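Local structure of toxin FitB (Neisseria gonorrhoeae, 2H1C) at residues A[102-107]-A[124-129]; A[22-27]-A[132-137]. The protein acts as the toxin of a type II toxin-antitoxin pair, a probable PIN-domain ribonuclease that joins its antitoxin FitA in a promoter-binding complex. All blocks are in the same frame, centred on the assembly; numbering follows the deposited sequence.

Interaction 1 of 2, residues A[102-107]-A[124-129]; sequences AADGYI and GSFFAA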
loop_
_atom_site.group_PDB
_atom_site.type_symbol
_atom_site.label_atom_id
_atom_site.label_comp_id
_atom_site.label_asym_id
_atom_site.label_seq_id
_atom_site.Cartn_x
_atom_site.Cartn_y
_atom_site.Cartn_z
ATOM N N ALA A 102 -7.386 -5.639 -1.482
ATOM C CA ALA A 102 -6.298 -4.943 -0.784
ATOM C C ALA A 102 -6.203 -3.456 -1.148
ATOM O O ALA A 102 -6.174 -2.596 -0.265
ATOM C CB ALA A 102 -4.959 -5.640 -1.073
ATOM N N ALA A 103 -6.142 -3.173 -2.447
ATOM C CA ALA A 103 -6.037 -1.807 -2.961
ATOM C C ALA A 103 -7.116 -0.887 -2.401
ATOM O O ALA A 103 -6.818 0.220 -1.937
ATOM C CB ALA A 103 -6.114 -1.812 -4.488
ATOM N N ASP A 104 -8.364 -1.337 -2.447
ATOM C CA ASP A 104 -9.470 -0.532 -1.938
ATOM C C ASP A 104 -9.348 -0.439 -0.426
ATOM O O ASP A 104 -9.658 0.586 0.169
ATOM C CB ASP A 104 -10.812 -1.160 -2.333
ATOM C CG ASP A 104 -11.107 -1.016 -3.821
ATOM O OD1 ASP A 104 -11.959 -1.765 -4.343
ATOM O OD2 ASP A 104 -10.496 -0.142 -4.471
ATOM N N GLY A 105 -8.875 -1.519 0.191
ATOM C CA GLY A 105 -8.701 -1.521 1.626
ATOM C C GLY A 105 -7.720 -0.452 2.082
ATOM O O GLY A 105 -7.937 0.178 3.110
ATOM N N TYR A 106 -6.629 -0.255 1.342
ATOM C CA TYR A 106 -5.635 0.761 1.726
ATOM C C TYR A 106 -6.247 2.157 1.738
ATOM O O TYR A 106 -6.011 2.954 2.655
ATOM C CB TYR A 106 -4.459 0.771 0.754
ATOM C CG TYR A 106 -3.643 -0.490 0.783
ATOM C CD1 TYR A 106 -3.035 -0.967 -0.372
ATOM C CD2 TYR A 106 -3.488 -1.216 1.964
ATOM C CE1 TYR A 106 -2.288 -2.147 -0.356
ATOM C CE2 TYR A 106 -2.743 -2.397 1.994
ATOM C CZ TYR A 106 -2.149 -2.856 0.828
ATOM O OH TYR A 106 -1.433 -4.035 0.847
ATOM N N ILE A 107 -7.019 2.445 0.697
ATOM C CA ILE A 107 -7.669 3.737 0.561
ATOM C C ILE A 107 -8.719 3.913 1.634
ATOM O O ILE A 107 -8.770 4.956 2.276
ATOM C CB ILE A 107 -8.296 3.880 -0.831
ATOM C CG1 ILE A 107 -7.188 3.798 -1.888
ATOM C CG2 ILE A 107 -9.005 5.218 -0.951
ATOM C CD1 ILE A 107 -7.678 3.871 -3.303
ATOM N N GLY A 124 -18.860 -0.058 -3.726
ATOM C CA GLY A 124 -18.991 -1.362 -3.098
ATOM C C GLY A 124 -18.083 -1.678 -1.923
ATOM O O GLY A 124 -18.547 -1.839 -0.794
ATOM N N SER A 125 -16.783 -1.761 -2.172
ATOM C CA SER A 125 -15.836 -2.088 -1.112
ATOM C C SER A 125 -15.851 -1.108 0.054
ATOM O O SER A 125 -15.671 -1.503 1.206
ATOM C CB SER A 125 -14.416 -2.162 -1.679
ATOM O OG SER A 125 -14.377 -2.984 -2.827
ATOM N N PHE A 126 -16.074 0.170 -0.234
ATOM C CA PHE A 126 -16.055 1.162 0.824
ATOM C C PHE A 126 -17.261 1.086 1.741
ATOM O O PHE A 126 -17.173 1.410 2.924
ATOM C CB PHE A 126 -15.882 2.551 0.217
ATOM C CG PHE A 126 -14.628 2.685 -0.597
ATOM C CD1 PHE A 126 -14.648 2.473 -1.972
ATOM C CD2 PHE A 126 -13.410 2.968 0.022
ATOM C CE1 PHE A 126 -13.473 2.531 -2.727
ATOM C CE2 PHE A 126 -12.224 3.030 -0.719
ATOM C CZ PHE A 126 -12.258 2.811 -2.099
ATOM N N PHE A 127 -18.390 0.641 1.206
ATOM C CA PHE A 127 -19.574 0.502 2.035
ATOM C C PHE A 127 -19.292 -0.600 3.054
ATOM O O PHE A 127 -19.621 -0.471 4.233
ATOM C CB PHE A 127 -20.784 0.140 1.177
ATOM C CG PHE A 127 -21.480 1.330 0.588
ATOM C CD1 PHE A 127 -21.864 2.390 1.402
ATOM C CD2 PHE A 127 -21.793 1.376 -0.766
ATOM C CE1 PHE A 127 -22.551 3.477 0.878
ATOM C CE2 PHE A 127 -22.483 2.461 -1.301
ATOM C CZ PHE A 127 -22.861 3.512 -0.476
ATOM N N ALA A 128 -18.652 -1.671 2.593
ATOM C CA ALA A 128 -18.311 -2.795 3.457
ATOM C C ALA A 128 -17.248 -2.413 4.490
ATOM O O ALA A 128 -17.146 -3.032 5.552
ATOM C CB ALA A 128 -17.833 -3.970 2.613
ATOM N N ALA A 129 -16.461 -1.389 4.177
ATOM C CA ALA A 129 -15.420 -0.919 5.087
ATOM C C ALA A 129 -16.031 0.030 6.120
ATOM O O ALA A 129 -15.347 0.496 7.030
ATOM C CB ALA A 129 -14.321 -0.203 4.303
HETATM O O HOH W 1 -12.360 -4.357 -3.582
#
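Asp104 of helix 102-114 faces Ser125 and Phe126 of the short helix 124-128 in this PIN domain. The two helix segments cross at -57°, with axes 9.6 Å apart at closest approach. Asp104 is predicted to bind magnesium. Its CB lies 3.8 Å from Ser125 CB. CG is turned beside the backbone N, chi1 -72°, and this brings OD1 to Ser125. OD1 comes 3.1 Å from Ser125 OG. The same two oxygens share a water, which donates to Asp104 OD1 at 2.7 Å and also bonds Ser125 OG. The bridge links one carboxylate oxygen to the neighbouring helix. OD2 points the other way and passes Phe126 CZ at 4.2 Å; carboxylate and ring planes are 44° apart. The buried Phe126 ring reaches across to helix 102-114 with its far rim. Its side chain also packs on Ala108 of that helix. Ile107 also touches Asp5, the other predicted magnesium ligand. Phe126 CE2 sits 3.7 Å from Asp104 O and 3.9 Å from Ile107 CG2.

Interaction 2 of 2, residues A[22-27]-A[132-137]; sequences VAWLDS and AVFNPW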
loop_
_atom_site.group_PDB
_atom_site.type_symbol
_atom_site.label_atom_id
_atom_site.label_comp_id
_atom_site.label_asym_id
_atom_site.label_seq_id
_atom_site.Cartn_x
_atom_site.Cartn_y
_atom_site.Cartn_z
ATOM N N VAL A 22 -16.711 16.317 -13.452
ATOM C CA VAL A 22 -15.866 17.495 -13.547
ATOM C C VAL A 22 -16.494 18.631 -12.728
ATOM O O VAL A 22 -15.807 19.259 -11.928
ATOM C CB VAL A 22 -15.682 17.923 -15.000
ATOM C CG1 VAL A 22 -14.861 19.210 -15.071
ATOM C CG2 VAL A 22 -14.956 16.794 -15.759
ATOM N N ALA A 23 -17.793 18.883 -12.918
ATOM C CA ALA A 23 -18.478 19.938 -12.161
ATOM C C ALA A 23 -18.393 19.722 -10.649
ATOM O O ALA A 23 -18.203 20.683 -9.868
ATOM C CB ALA A 23 -19.957 20.043 -12.588
ATOM N N TRP A 24 -18.570 18.476 -10.212
ATOM C CA TRP A 24 -18.488 18.189 -8.783
ATOM C C TRP A 24 -17.093 18.522 -8.266
ATOM O O TRP A 24 -16.938 19.111 -7.194
ATOM C CB TRP A 24 -18.770 16.714 -8.490
ATOM C CG TRP A 24 -18.653 16.409 -7.027
ATOM C CD1 TRP A 24 -19.523 16.764 -6.032
ATOM C CD2 TRP A 24 -17.560 15.741 -6.385
ATOM N NE1 TRP A 24 -19.034 16.357 -4.804
ATOM C CE2 TRP A 24 -17.836 15.722 -4.998
ATOM C CE3 TRP A 24 -16.373 15.155 -6.850
ATOM C CZ2 TRP A 24 -16.967 15.134 -4.070
ATOM C CZ3 TRP A 24 -15.510 14.575 -5.929
ATOM C CH2 TRP A 24 -15.814 14.568 -4.555
ATOM N N LEU A 25 -16.075 18.112 -9.010
ATOM C CA LEU A 25 -14.714 18.399 -8.580
ATOM C C LEU A 25 -14.514 19.916 -8.458
ATOM O O LEU A 25 -13.816 20.384 -7.559
ATOM C CB LEU A 25 -13.709 17.814 -9.567
ATOM C CG LEU A 25 -13.544 16.291 -9.550
ATOM C CD1 LEU A 25 -12.814 15.864 -10.821
ATOM C CD2 LEU A 25 -12.765 15.849 -8.307
ATOM N N ASP A 26 -15.135 20.679 -9.359
ATOM C CA ASP A 26 -15.017 22.145 -9.345
ATOM C C ASP A 26 -15.723 22.841 -8.185
ATOM O O ASP A 26 -15.460 24.006 -7.917
ATOM C CB ASP A 26 -15.548 22.746 -10.648
ATOM C CG ASP A 26 -14.612 22.531 -11.802
ATOM O OD1 ASP A 26 -13.393 22.386 -11.557
ATOM O OD2 ASP A 26 -15.090 22.531 -12.960
ATOM N N SER A 27 -16.622 22.139 -7.511
ATOM C CA SER A 27 -17.342 22.729 -6.393
ATOM C C SER A 27 -16.589 22.541 -5.078
ATOM O O SER A 27 -16.955 23.120 -4.054
ATOM C CB SER A 27 -18.730 22.098 -6.263
ATOM O OG SER A 27 -18.652 20.742 -5.825
ATOM N N ALA A 132 -17.431 6.521 5.004
ATOM C CA ALA A 132 -18.309 7.391 4.220
ATOM C C ALA A 132 -17.832 7.441 2.771
ATOM O O ALA A 132 -16.625 7.457 2.500
ATOM C CB ALA A 132 -18.320 8.783 4.807
ATOM N N VAL A 133 -18.772 7.474 1.837
ATOM C CA VAL A 133 -18.389 7.514 0.442
ATOM C C VAL A 133 -19.322 8.363 -0.391
ATOM O O VAL A 133 -20.487 8.581 -0.023
ATOM C CB VAL A 133 -18.330 6.085 -0.153
ATOM C CG1 VAL A 133 -17.300 5.282 0.582
ATOM C CG2 VAL A 133 -19.691 5.404 -0.040
ATOM N N PHE A 134 -18.801 8.868 -1.502
ATOM C CA PHE A 134 -19.613 9.659 -2.404
ATOM C C PHE A 134 -19.227 9.327 -3.833
ATOM O O PHE A 134 -18.045 9.304 -4.176
ATOM C CB PHE A 134 -19.441 11.157 -2.165
ATOM C CG PHE A 134 -20.239 11.999 -3.120
ATOM C CD1 PHE A 134 -21.632 11.987 -3.076
ATOM C CD2 PHE A 134 -19.604 12.749 -4.102
ATOM C CE1 PHE A 134 -22.383 12.710 -4.005
ATOM C CE2 PHE A 134 -20.342 13.473 -5.035
ATOM C CZ PHE A 134 -21.733 13.456 -4.987
ATOM N N ASN A 135 -20.234 9.039 -4.654
ATOM C CA ASN A 135 -20.022 8.698 -6.060
ATOM C C ASN A 135 -20.410 9.933 -6.873
ATOM O O ASN A 135 -21.597 10.222 -7.020
ATOM C CB ASN A 135 -20.920 7.516 -6.456
ATOM C CG ASN A 135 -20.703 7.071 -7.884
ATOM O OD1 ASN A 135 -20.217 7.834 -8.723
ATOM N ND2 ASN A 135 -21.065 5.828 -8.176
ATOM N N PRO A 136 -19.414 10.685 -7.397
ATOM C CA PRO A 136 -19.716 11.887 -8.185
ATOM C C PRO A 136 -20.483 11.665 -9.494
ATOM O O PRO A 136 -20.841 12.632 -10.175
ATOM C CB PRO A 136 -18.337 12.517 -8.414
ATOM C CG PRO A 136 -17.425 11.336 -8.445
ATOM C CD PRO A 136 -17.958 10.465 -7.309
ATOM N N TRP A 137 -20.718 10.406 -9.866
ATOM C CA TRP A 137 -21.490 10.143 -11.078
ATOM C C TRP A 137 -22.969 10.378 -10.746
ATOM O O TRP A 137 -23.814 10.470 -11.647
ATOM C CB TRP A 137 -21.260 8.707 -11.583
ATOM C CG TRP A 137 -20.132 8.595 -12.554
ATOM C CD1 TRP A 137 -20.228 8.462 -13.915
ATOM C CD2 TRP A 137 -18.727 8.616 -12.255
ATOM N NE1 TRP A 137 -18.976 8.404 -14.473
ATOM C CE2 TRP A 137 -18.042 8.500 -13.482
ATOM C CE3 TRP A 137 -17.990 8.728 -11.075
ATOM C CZ2 TRP A 137 -16.639 8.489 -13.558
ATOM C CZ3 TRP A 137 -16.601 8.717 -11.150
ATOM C CH2 TRP A 137 -15.940 8.602 -12.383
#
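The indole of Trp24 takes both of its partners from segment 132-137 on a single face. Phe134 CE2 stands 3.2 Å above the plane, offset toward the pyrrole rim. Pro136 CB stands 3.4 Å above it, toward the benzene rim. The Phe134 ring does not lie flat on the indole. It is tilted by 40° to the five-membered ring, with centroids 4.6 Å apart, so the pair is oblique. One corner of the phenyl makes the approach: CE2 comes 3.2 Å from Trp24 NE1, and CD2 lies 3.6 Å from Trp24 CZ2. The two side chains run in opposite directions past each other. Each has CG anti to its own backbone N, chi1 179° in Trp24 and 178° in Phe134, which carries each ring toward the other segment. Pro136 CB presses on the other half of the indole, 3.6 Å from Trp24 CE3. Beyond the strand, Asn135 OD1 accepts from Trp137 N in an Asx turn that spans Pro136. In the helix, Trp24 O accepts from both Ser27 N and Ser27 OG. Trp24 also packs on Ile2, Leu4 and Ala119 of the inner strands. The contact is apolar packing of helix 19-27 against edge strand 133-134 of the parallel sheet and the turn that follows it, part of the alpha/beta core of a PIN domain.

Overall arrangement
From the N terminus, the chain runs through strand 2-4 and helix 6-9 into helix 19-27, where interaction 2 begins. It then supplies two more strands and several helices before reaching helix 102-114, the start of interaction 1. Strand 117-119 follows, and helix 124-128 closes this short inner loop. A few residues later, strand 133-134 closes the long outer loop of interaction 2. The loops are therefore nested and do not cross. Interaction 1 joins two helices at the predicted magnesium site. Interaction 2 ties an early helix to the last edge strand. Their centres are 18 Å apart, yet they touch where Phe126 and Phe127 pack on Val133.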